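Local coordinates for gamma-glutamyltransferase 1 Threonine peptidase. MEROPS family T03 (Pseudomonas nitroreducens, PDB 7D9E), which transfers gamma-glutamyl groups from peptides such as glutathione to amino acids, or hydrolyses glutathione to glutamate and cysteinylglycine, as a gamma-glutamyltransferase, at residues 39-42 with 43-46; 103-106 with 107-111; 128-132 with 133-137; 148-152 with 153-157. All coordinates share one frame; numbering follows the deposited sequence.

Contact 1 (39-42 with 43-46). With DON (6-diazenyl-5-oxo-L-norleucine), chain D.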
loop_
_atom_site.group_PDB
_atom_site.type_symbol
_atom_site.label_atom_id
_atom_site.label_comp_id
_atom_site.label_asym_id
_atom_site.label_seq_id
_atom_site.Cartn_x
_atom_site.Cartn_y
_atom_site.Cartn_z
ATOM N N ASP B 39 13.039 1.460 2.221
ATOM C CA ASP B 39 13.326 1.282 3.652
ATOM C C ASP B 39 12.255 0.421 4.311
ATOM O O ASP B 39 11.769 0.747 5.403
ATOM C CB ASP B 39 13.591 2.598 4.412
ATOM C CG ASP B 39 12.455 3.641 4.341
ATOM O OD1 ASP B 39 11.429 3.368 3.723
ATOM O OD2 ASP B 39 12.666 4.767 4.884
ATOM N N GLU B 40 11.903 -0.691 3.663
ATOM C CA GLU B 40 10.808 -1.528 4.144
ATOM C C GLU B 40 11.145 -2.254 5.437
ATOM O O GLU B 40 10.227 -2.726 6.121
ATOM C CB GLU B 40 10.433 -2.550 3.080
ATOM C CG GLU B 40 8.965 -2.776 2.912
ATOM C CD GLU B 40 8.281 -1.628 2.211
ATOM O OE1 GLU B 40 8.592 -1.359 1.016
ATOM O OE2 GLU B 40 7.386 -1.015 2.834
ATOM N N MET B 41 12.425 -2.357 5.784
ATOM C CA MET B 41 12.793 -3.087 6.994
ATOM C C MET B 41 12.113 -2.501 8.230
ATOM O O MET B 41 11.917 -3.210 9.227
ATOM C CB MET B 41 14.353 -3.123 7.180
ATOM C CG MET B 41 14.982 -3.928 6.007
ATOM S SD MET B 41 14.629 -5.767 6.150
ATOM C CE MET B 41 15.549 -6.066 7.680
ATOM N N ASP B 42 11.720 -1.227 8.187
ATOM C CA ASP B 42 11.084 -0.620 9.349
ATOM C C ASP B 42 9.690 -1.180 9.615
ATOM O O ASP B 42 9.119 -0.927 10.681
ATOM C CB ASP B 42 11.002 0.900 9.203
ATOM C CG ASP B 42 10.543 1.569 10.484
ATOM O OD1 ASP B 42 11.292 1.498 11.481
ATOM O OD2 ASP B 42 9.455 2.191 10.511
ATOM N N ASP B 43 9.121 -1.923 8.681
ATOM C CA ASP B 43 7.831 -2.552 8.912
ATOM C C ASP B 43 7.927 -3.811 9.774
ATOM O O ASP B 43 6.888 -4.288 10.249
ATOM C CB ASP B 43 7.197 -2.861 7.571
ATOM C CG ASP B 43 6.463 -1.666 6.973
ATOM O OD1 ASP B 43 6.361 -0.584 7.630
ATOM O OD2 ASP B 43 6.011 -1.780 5.820
ATOM N N PHE B 44 9.115 -4.369 9.973
ATOM C CA PHE B 44 9.254 -5.395 10.992
ATOM C C PHE B 44 9.129 -4.755 12.375
ATOM O O PHE B 44 9.296 -3.541 12.542
ATOM C CB PHE B 44 10.636 -6.038 10.943
ATOM C CG PHE B 44 10.842 -7.045 9.837
ATOM C CD1 PHE B 44 10.113 -8.206 9.777
ATOM C CD2 PHE B 44 11.827 -6.815 8.875
ATOM C CE1 PHE B 44 10.350 -9.155 8.767
ATOM C CE2 PHE B 44 12.067 -7.756 7.870
ATOM C CZ PHE B 44 11.333 -8.917 7.825
ATOM N N SER B 45 8.863 -5.576 13.382
ATOM C CA SER B 45 9.072 -5.161 14.764
ATOM C C SER B 45 10.573 -5.189 15.057
ATOM O O SER B 45 11.212 -6.238 14.937
ATOM C CB SER B 45 8.318 -6.095 15.707
ATOM O OG SER B 45 8.494 -5.694 17.056
ATOM N N SER B 46 11.145 -4.033 15.418
ATOM C CA SER B 46 12.567 -3.956 15.741
ATOM C C SER B 46 12.850 -4.377 17.173
ATOM O O SER B 46 13.982 -4.754 17.494
ATOM C CB SER B 46 13.066 -2.516 15.573
ATOM O OG SER B 46 12.932 -2.059 14.239
HETATM O O DON D . 3.650 -1.831 3.676
HETATM C C DON D . 3.138 -0.908 4.510
HETATM O OXT DON D . 2.107 -1.165 5.124
HETATM C CA DON D . 3.905 0.399 4.445
HETATM N N DON D . 5.323 0.175 4.271
HETATM C CB DON D . 3.145 1.175 3.348
HETATM C C1E DON D . 3.841 2.448 2.972
HETATM C C1D DON D . 2.896 3.251 2.116
HETATM O O1J DON D . 1.776 2.826 1.788
HETATM O O HOH W 1 7.691 1.818 8.445
#
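Asp43 and Glu40, three residues apart in a 3-10 turn, show how one turn can aim two carboxylates at a single amine. CB of Asp43 sits 3.4 Å from Glu40 O, the carbonyl that accepts Asp43 N at 2.9 Å from above its plane. CG lies anti to the carbonyl carbon (chi1 -84°) and carries the carboxylate toward the ligand. OD1 takes a water at 2.9 Å, which also donates to Asp42 OD2, while OD2 accepts the ligand amine, DON N, at 2.6 Å. Asp42 OD1 is hydrogen-bonded to Ser118 of the large subunit. In the conformer described, one of two, Glu40 OE2 accepts the same nitrogen at 2.8 Å, the carboxylate planes 47° apart. Arg94 of the large subunit forms salt bridges with both acids, probably easing their mutual repulsion. Replacing Asp43 with alanine is likely to cost the ligand amine one of its acceptors and leave Arg94 short of one carboxylate. Met41 SD meets Phe44 CE2 at 3.7 Å, at the ring edge and in plane, a Met-aromatic contact. The acid pair and Asn21 serve the amine and, with Ser72 and Ser73 also hydrogen-bonded to the ligand, line the alpha-amino and carboxylate end of the gamma-glutamyl pocket.

Contact 2 (103-106 with 107-111). With GOL (glycerol), chain E.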
loop_
_atom_site.group_PDB
_atom_site.type_symbol
_atom_site.label_atom_id
_atom_site.label_comp_id
_atom_site.label_asym_id
_atom_site.label_seq_id
_atom_site.Cartn_x
_atom_site.Cartn_y
_atom_site.Cartn_z
ATOM N N GLN B 103 -13.616 2.830 5.259
ATOM C CA GLN B 103 -14.481 4.001 5.222
ATOM C C GLN B 103 -15.052 4.207 3.830
ATOM O O GLN B 103 -16.245 4.460 3.681
ATOM C CB GLN B 103 -13.717 5.237 5.711
ATOM C CG GLN B 103 -13.548 5.231 7.239
ATOM C CD GLN B 103 -12.545 6.255 7.721
ATOM O OE1 GLN B 103 -12.912 7.387 8.079
ATOM N NE2 GLN B 103 -11.276 5.874 7.736
ATOM N N VAL B 104 -14.230 4.065 2.793
ATOM C CA VAL B 104 -14.760 4.234 1.447
ATOM C C VAL B 104 -15.830 3.182 1.153
ATOM O O VAL B 104 -16.872 3.492 0.552
ATOM C CB VAL B 104 -13.641 4.251 0.395
ATOM C CG1 VAL B 104 -14.221 4.273 -1.018
ATOM C CG2 VAL B 104 -12.721 5.463 0.587
ATOM N N LEU B 105 -15.589 1.925 1.559
ATOM C CA LEU B 105 -16.591 0.879 1.355
ATOM C C LEU B 105 -17.880 1.209 2.095
ATOM O O LEU B 105 -18.985 1.007 1.565
ATOM C CB LEU B 105 -16.046 -0.477 1.807
ATOM C CG LEU B 105 -14.904 -1.033 0.968
ATOM C CD1 LEU B 105 -14.330 -2.272 1.668
ATOM C CD2 LEU B 105 -15.358 -1.395 -0.426
ATOM N N ASN B 106 -17.763 1.686 3.338
ATOM C CA ASN B 106 -18.965 2.088 4.066
ATOM C C ASN B 106 -19.704 3.197 3.321
ATOM O O ASN B 106 -20.933 3.184 3.235
ATOM C CB ASN B 106 -18.610 2.592 5.464
ATOM C CG ASN B 106 -18.078 1.492 6.367
ATOM O OD1 ASN B 106 -18.183 0.311 6.065
ATOM N ND2 ASN B 106 -17.577 1.894 7.517
ATOM N N ASN B 107 -18.962 4.149 2.766
ATOM C CA ASN B 107 -19.587 5.278 2.075
ATOM C C ASN B 107 -20.330 4.824 0.827
ATOM O O ASN B 107 -21.425 5.326 0.532
ATOM C CB ASN B 107 -18.489 6.276 1.720
ATOM C CG ASN B 107 -17.864 6.889 2.946
ATOM O OD1 ASN B 107 -18.347 6.681 4.063
ATOM N ND2 ASN B 107 -16.800 7.659 2.756
ATOM N N VAL B 108 -19.747 3.887 0.080
ATOM C CA VAL B 108 -20.391 3.373 -1.125
ATOM C C VAL B 108 -21.556 2.454 -0.784
ATOM O O VAL B 108 -22.640 2.577 -1.359
ATOM C CB VAL B 108 -19.350 2.651 -2.005
ATOM C CG1 VAL B 108 -20.035 1.916 -3.145
ATOM C CG2 VAL B 108 -18.311 3.618 -2.529
ATOM N N TYR B 109 -21.346 1.494 0.122
ATOM C CA TYR B 109 -22.288 0.395 0.316
ATOM C C TYR B 109 -23.309 0.617 1.416
ATOM O O TYR B 109 -24.379 -0.004 1.383
ATOM C CB TYR B 109 -21.527 -0.922 0.559
ATOM C CG TYR B 109 -20.865 -1.414 -0.689
ATOM C CD1 TYR B 109 -21.595 -2.140 -1.613
ATOM C CD2 TYR B 109 -19.540 -1.165 -0.960
ATOM C CE1 TYR B 109 -21.025 -2.597 -2.780
ATOM C CE2 TYR B 109 -18.960 -1.595 -2.138
ATOM C CZ TYR B 109 -19.694 -2.321 -3.036
ATOM O OH TYR B 109 -19.181 -2.777 -4.213
ATOM N N ASP B 110 -23.008 1.448 2.403
ATOM C CA ASP B 110 -23.953 1.742 3.467
ATOM C C ASP B 110 -24.579 3.116 3.341
ATOM O O ASP B 110 -25.782 3.250 3.522
ATOM C CB ASP B 110 -23.270 1.604 4.833
ATOM C CG ASP B 110 -22.841 0.160 5.121
ATOM O OD1 ASP B 110 -23.202 -0.750 4.342
ATOM O OD2 ASP B 110 -22.131 -0.059 6.127
ATOM N N PHE B 111 -23.799 4.142 3.021
ATOM C CA PHE B 111 -24.376 5.468 2.821
ATOM C C PHE B 111 -24.795 5.725 1.385
ATOM O O PHE B 111 -25.475 6.726 1.123
ATOM C CB PHE B 111 -23.420 6.550 3.321
ATOM C CG PHE B 111 -23.202 6.496 4.802
ATOM C CD1 PHE B 111 -24.162 6.970 5.673
ATOM C CD2 PHE B 111 -22.042 5.939 5.324
ATOM C CE1 PHE B 111 -23.985 6.909 7.034
ATOM C CE2 PHE B 111 -21.849 5.867 6.696
ATOM C CZ PHE B 111 -22.834 6.353 7.551
HETATM C C1 GOL E . -18.658 -2.369 4.080
HETATM O O1 GOL E . -17.673 -2.022 4.989
HETATM C C2 GOL E . -20.015 -2.071 4.752
HETATM O O2 GOL E . -21.069 -2.201 3.835
HETATM C C3 GOL E . -20.170 -3.065 5.923
HETATM O O3 GOL E . -21.447 -2.818 6.517
#
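Asn107 N, Val108 N and Tyr109 N donate hydrogen bonds to Gln103 O, Val104 O and Leu105 O at 2.8 to 2.9 Å, the regular i to i+4 spacing of an alpha-helix. The final turn departs from it, since Asn106 O accepts two donors: Asp110 N, tilted 32° from the carbonyl plane, and Phe111 N, nearly along the C=O axis at 3.0 Å. Side chains one turn apart follow the same rhythm. Leu105 and Tyr109 run side by side, CD2 of the leucine 4.0 Å from CE2 of the ring, and both lean on strands 77-81 and 84-90. Val108 CG1 covers one face of that ring near its rim, with Leu105 O at the ring edge, in plane. Asn107 folds back beside Gln103 O, its CG anti to its own carbonyl carbon (chi1 -66°), and its ND2 donates to Ala118 O. A leucine in its place would probably leave Ala118 O without this amide donor, losing one tie between the helix and that segment. Asn106 OD1 and Asp110 OD1 each accept a glycerol hydroxyl, O1 and O2 respectively, at 2.6 Å, so the molecule spans one turn. Asp110 OD2 pairs with Lys282 of the large subunit, and Asn106 ND2 with its Tyr299. The helix end is thus apolar where it faces the sheet, Asn107 ties it to its own chain, and Asn106 and Asp110 serve the subunit interface, where glycerol, probably from the crystallisation liquor, binds.

Contact 3 (128-132 with 133-137)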
loop_
_atom_site.group_PDB
_atom_site.type_symbol
_atom_site.label_atom_id
_atom_site.label_comp_id
_atom_site.label_asym_id
_atom_site.label_seq_id
_atom_site.Cartn_x
_atom_site.Cartn_y
_atom_site.Cartn_z
ATOM N N LEU B 128 -5.683 1.994 18.396
ATOM C CA LEU B 128 -5.488 1.462 19.746
ATOM C C LEU B 128 -4.342 2.158 20.469
ATOM O O LEU B 128 -4.517 2.658 21.589
ATOM C CB LEU B 128 -5.307 -0.062 19.759
ATOM C CG LEU B 128 -5.215 -0.696 21.142
ATOM C CD1 LEU B 128 -6.495 -0.433 21.931
ATOM C CD2 LEU B 128 -4.967 -2.195 21.035
ATOM N N LEU B 129 -3.162 2.176 19.847
ATOM C CA LEU B 129 -2.007 2.905 20.350
ATOM C C LEU B 129 -1.507 3.808 19.232
ATOM O O LEU B 129 -1.255 3.326 18.110
ATOM C CB LEU B 129 -0.886 1.960 20.771
ATOM C CG LEU B 129 -1.236 0.978 21.882
ATOM C CD1 LEU B 129 -0.064 0.035 22.071
ATOM C CD2 LEU B 129 -1.564 1.720 23.161
ATOM N N PRO B 130 -1.295 5.106 19.491
ATOM C CA PRO B 130 -1.401 5.792 20.785
ATOM C C PRO B 130 -2.807 5.805 21.388
ATOM O O PRO B 130 -3.807 5.878 20.658
ATOM C CB PRO B 130 -0.970 7.232 20.448
ATOM C CG PRO B 130 -0.075 7.081 19.256
ATOM C CD PRO B 130 -0.728 5.983 18.447
ATOM N N LYS B 131 -2.856 5.755 22.720
ATOM C CA LYS B 131 -4.117 5.582 23.429
ATOM C C LYS B 131 -5.130 6.660 23.059
ATOM O O LYS B 131 -4.846 7.858 23.154
ATOM C CB LYS B 131 -3.856 5.608 24.933
ATOM C CG LYS B 131 -5.113 5.628 25.777
ATOM C CD LYS B 131 -4.785 5.509 27.266
ATOM C CE LYS B 131 -6.048 5.515 28.086
ATOM N NZ LYS B 131 -5.733 5.384 29.532
ATOM N N ASP B 132 -6.318 6.215 22.643
ATOM C CA ASP B 132 -7.488 7.082 22.465
ATOM C C ASP B 132 -7.200 8.279 21.570
ATOM O O ASP B 132 -7.787 9.351 21.727
ATOM C CB ASP B 132 -8.058 7.523 23.813
ATOM C CG ASP B 132 -8.675 6.374 24.575
ATOM O OD1 ASP B 132 -8.968 5.342 23.938
ATOM O OD2 ASP B 132 -8.873 6.505 25.801
ATOM N N THR B 133 -6.308 8.094 20.609
ATOM C CA THR B 133 -5.911 9.149 19.688
ATOM C C THR B 133 -6.551 8.893 18.331
ATOM O O THR B 133 -6.406 7.805 17.753
ATOM C CB THR B 133 -4.388 9.193 19.588
ATOM O OG1 THR B 133 -3.847 9.533 20.871
ATOM C CG2 THR B 133 -3.944 10.219 18.559
ATOM N N ILE B 134 -7.296 9.880 17.846
ATOM C CA ILE B 134 -7.861 9.860 16.505
ATOM C C ILE B 134 -7.067 10.820 15.636
ATOM O O ILE B 134 -6.909 12.003 15.975
ATOM C CB ILE B 134 -9.352 10.241 16.507
ATOM C CG1 ILE B 134 -10.161 9.260 17.351
ATOM C CG2 ILE B 134 -9.892 10.250 15.072
ATOM C CD1 ILE B 134 -11.588 9.718 17.627
ATOM N N TYR B 135 -6.591 10.314 14.507
ATOM C CA TYR B 135 -5.818 11.097 13.556
ATOM C C TYR B 135 -6.727 11.641 12.465
ATOM O O TYR B 135 -7.663 10.967 12.010
ATOM C CB TYR B 135 -4.712 10.241 12.927
ATOM C CG TYR B 135 -3.680 9.809 13.917
ATOM C CD1 TYR B 135 -2.679 10.682 14.330
ATOM C CD2 TYR B 135 -3.711 8.546 14.465
ATOM C CE1 TYR B 135 -1.732 10.296 15.257
ATOM C CE2 TYR B 135 -2.769 8.152 15.392
ATOM C CZ TYR B 135 -1.787 9.034 15.781
ATOM O OH TYR B 135 -0.854 8.640 16.710
ATOM N N TYR B 136 -6.425 12.865 12.036
ATOM C CA TYR B 136 -7.129 13.513 10.935
ATOM C C TYR B 136 -6.082 14.184 10.053
ATOM O O TYR B 136 -4.913 14.322 10.440
ATOM C CB TYR B 136 -8.171 14.534 11.441
ATOM C CG TYR B 136 -7.627 15.697 12.247
ATOM C CD1 TYR B 136 -7.171 16.852 11.618
ATOM C CD2 TYR B 136 -7.598 15.660 13.644
ATOM C CE1 TYR B 136 -6.692 17.919 12.341
ATOM C CE2 TYR B 136 -7.109 16.730 14.380
ATOM C CZ TYR B 136 -6.660 17.857 13.723
ATOM O OH TYR B 136 -6.180 18.935 14.445
ATOM N N ASP B 137 -6.491 14.578 8.844
ATOM C CA ASP B 137 -5.585 15.272 7.932
ATOM C C ASP B 137 -6.004 16.728 7.739
ATOM O O ASP B 137 -7.069 17.175 8.183
ATOM C CB ASP B 137 -5.394 14.522 6.595
ATOM C CG ASP B 137 -6.641 14.417 5.748
ATOM O OD1 ASP B 137 -7.679 15.041 6.057
ATOM O OD2 ASP B 137 -6.584 13.700 4.719
HETATM O O HOH W 2 -4.575 5.626 17.733
#
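Tyr135 brings its phenol end up to the pyrrolidine ring of Pro130, the two side chains crossing at about a right angle. The hydroxyl does the touching: OH of Tyr135 is 3.1 Å from Pro130 CG and nearly as close to CD, a snug fit. Pro130 CD itself lies near the plane of the aromatic ring, at its edge. Over one face of that ring sits Thr133 CG2, 3.7 Å above the plane and displaced toward the rim, as expected for residues two apart on the same side of a strand; Arg96 adds a cation-pi contact. A cis peptide bond precedes Pro130, and from this residue to Thr133 the backbone makes a type II beta turn. Asp132 adopts positive phi (53°) at its third position. The closing bond, Thr133 N to Pro130 O, is weak at 3.3 Å. Two further polar contacts lie at the turn. Thr133 OG1, anti to its own carbonyl carbon (chi1 -63°), comes within 3.0 Å of Lys131 O, a possible hydrogen bond whose proton has another acceptor in reach. A water donates both to Pro130 O at 3.0 Å and to Thr133 O at 2.8 Å, stitching the two ends of the turn. Lys131 and Asp132 send their charges outward to Glu353 and Lys308 of the large subunit. The turn leads from strand 125-126 into strand 133-136, the middle strand of a small mixed sheet, with 125-126 antiparallel on one flank and 156-159, reached through helix 144-153, parallel on the other.

Contact 4 (148-152 with 153-157)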
loop_
_atom_site.group_PDB
_atom_site.type_symbol
_atom_site.label_atom_id
_atom_site.label_comp_id
_atom_site.label_asym_id
_atom_site.label_seq_id
_atom_site.Cartn_x
_atom_site.Cartn_y
_atom_site.Cartn_z
ATOM N N ASP B 148 -15.609 18.499 19.066
ATOM C CA ASP B 148 -15.832 18.812 20.472
ATOM C C ASP B 148 -16.464 17.632 21.199
ATOM O O ASP B 148 -16.090 17.328 22.337
ATOM C CB ASP B 148 -16.702 20.058 20.594
ATOM C CG ASP B 148 -15.953 21.333 20.234
ATOM O OD1 ASP B 148 -14.702 21.318 20.227
ATOM O OD2 ASP B 148 -16.617 22.355 19.973
ATOM N N GLU B 149 -17.421 16.958 20.559
ATOM C CA GLU B 149 -18.016 15.795 21.199
ATOM C C GLU B 149 -16.995 14.680 21.377
ATOM O O GLU B 149 -16.940 14.044 22.438
ATOM C CB GLU B 149 -19.217 15.270 20.425
ATOM C CG GLU B 149 -19.905 14.173 21.242
ATOM C CD GLU B 149 -21.244 13.748 20.703
ATOM O OE1 GLU B 149 -21.802 14.480 19.861
ATOM O OE2 GLU B 149 -21.739 12.687 21.136
ATOM N N LEU B 150 -16.186 14.412 20.352
ATOM C CA LEU B 150 -15.182 13.362 20.492
ATOM C C LEU B 150 -14.233 13.679 21.641
ATOM O O LEU B 150 -13.875 12.792 22.421
ATOM C CB LEU B 150 -14.404 13.173 19.199
ATOM C CG LEU B 150 -15.168 12.575 18.032
ATOM C CD1 LEU B 150 -14.379 12.707 16.750
ATOM C CD2 LEU B 150 -15.517 11.113 18.314
ATOM N N LYS B 151 -13.820 14.944 21.764
ATOM C CA LYS B 151 -12.962 15.324 22.881
ATOM C C LYS B 151 -13.684 15.137 24.211
ATOM O O LYS B 151 -13.079 14.697 25.198
ATOM C CB LYS B 151 -12.485 16.765 22.714
ATOM C CG LYS B 151 -11.466 16.926 21.585
ATOM C CD LYS B 151 -10.730 18.258 21.672
ATOM C CE LYS B 151 -11.021 19.142 20.491
ATOM N NZ LYS B 151 -9.932 20.150 20.293
ATOM N N ALA B 152 -14.989 15.424 24.242
ATOM C CA ALA B 152 -15.778 15.208 25.455
ATOM C C ALA B 152 -15.861 13.731 25.833
ATOM O O ALA B 152 -15.924 13.407 27.028
ATOM C CB ALA B 152 -17.183 15.789 25.274
ATOM N N MET B 153 -15.884 12.826 24.844
ATOM C CA MET B 153 -15.835 11.396 25.146
ATOM C C MET B 153 -14.494 10.968 25.737
ATOM O O MET B 153 -14.425 9.920 26.398
ATOM C CB MET B 153 -16.104 10.529 23.908
ATOM C CG MET B 153 -17.331 10.885 23.086
ATOM S SD MET B 153 -17.837 9.591 21.931
ATOM C CE MET B 153 -18.163 8.226 23.038
ATOM N N GLY B 154 -13.429 11.737 25.494
ATOM C CA GLY B 154 -12.112 11.447 26.023
ATOM C C GLY B 154 -11.048 11.183 24.972
ATOM O O GLY B 154 -9.945 10.736 25.305
ATOM N N TYR B 155 -11.355 11.449 23.707
ATOM C CA TYR B 155 -10.380 11.256 22.646
ATOM C C TYR B 155 -9.418 12.433 22.541
ATOM O O TYR B 155 -9.777 13.590 22.798
ATOM C CB TYR B 155 -11.082 11.117 21.297
ATOM C CG TYR B 155 -11.808 9.810 21.090
ATOM C CD1 TYR B 155 -11.113 8.626 20.886
ATOM C CD2 TYR B 155 -13.195 9.758 21.077
ATOM C CE1 TYR B 155 -11.782 7.443 20.680
ATOM C CE2 TYR B 155 -13.867 8.587 20.873
ATOM C CZ TYR B 155 -13.155 7.421 20.674
ATOM O OH TYR B 155 -13.803 6.230 20.455
ATOM N N THR B 156 -8.183 12.125 22.150
ATOM C CA THR B 156 -7.206 13.117 21.715
ATOM C C THR B 156 -7.244 13.143 20.195
ATOM O O THR B 156 -7.198 12.086 19.560
ATOM C CB THR B 156 -5.803 12.733 22.186
ATOM O OG1 THR B 156 -5.746 12.755 23.620
ATOM C CG2 THR B 156 -4.761 13.687 21.625
ATOM N N LEU B 157 -7.359 14.334 19.614
ATOM C CA LEU B 157 -7.402 14.488 18.166
ATOM C C LEU B 157 -6.090 15.098 17.701
ATOM O O LEU B 157 -5.671 16.139 18.223
ATOM C CB LEU B 157 -8.555 15.397 17.741
ATOM C CG LEU B 157 -9.903 15.085 18.389
ATOM C CD1 LEU B 157 -10.964 16.023 17.851
ATOM C CD2 LEU B 157 -10.315 13.653 18.171
#
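Leu150 O and Tyr155 N close the end of helix 144-153 with the outer (6→1) hydrogen bond of a Schellman motif, 3.1 Å, its donor tilted 28° from the carbonyl plane. The inner (5→2) bond of the motif runs from Gly154 N to Lys151 O at 3.0 Å, approaching from well above the carbonyl plane. Gly154 N also makes a weak bond to Leu150 O. One step earlier, Met153 N still reaches Glu149 O in the ordinary helical manner at 2.9 Å. The backbone reverses at Gly154, whose phi of 118° would press any CB against the carbonyl of Met153.

Among the apolar contacts, the Schellman pair itself comes first: CD2 of Leu150 lies 3.9 Å from CD2 of Tyr155, the two side chains slanting across one another, so the residues that share the outer hydrogen bond also share a hydrophobic touch. The ring keeps its edge to Leu150 O. Ile300 of the large subunit packs on Leu150. Beyond the ring, Leu157 on the new strand points back at the helix, its CD1 3.9 Å from Lys151 CG and its CD2 4.2 Å from Leu150 CB. The lysine offers only its aliphatic stem here, which bends at chi3 (-116°) and slants past the leucine.

One polar link leads outward: Tyr155 OH is hydrogen-bonded to His301 of the large subunit. The chemistry divides the work: backbone bonds occupy the carbonyls of Glu149, Leu150 and Lys151, while leucine and tyrosine carbons seal the turn that hands the chain from helix to strand in this beta-alpha-beta unit.

From the N terminus, contact 1 comes first, a turn in the loop between strands 13-19 and 77-81 where the ligand amine is held. Contact 2 follows at the end of helix 97-109, its centre about 32 Å away and on the opposite side of the chain's centre. Contact 3 makes the bend into strand 133-136, and contact 4 the exit from helix 144-153. Each closes before the next opens, so none nest or cross. Contacts 3 and 4 alone touch, at centres about 11 Å apart: Ile134 N meets Thr156 O and Asp132 O meets Thr156 N, both at 2.8 Å, joining parallel strands 133-136 and 156-159.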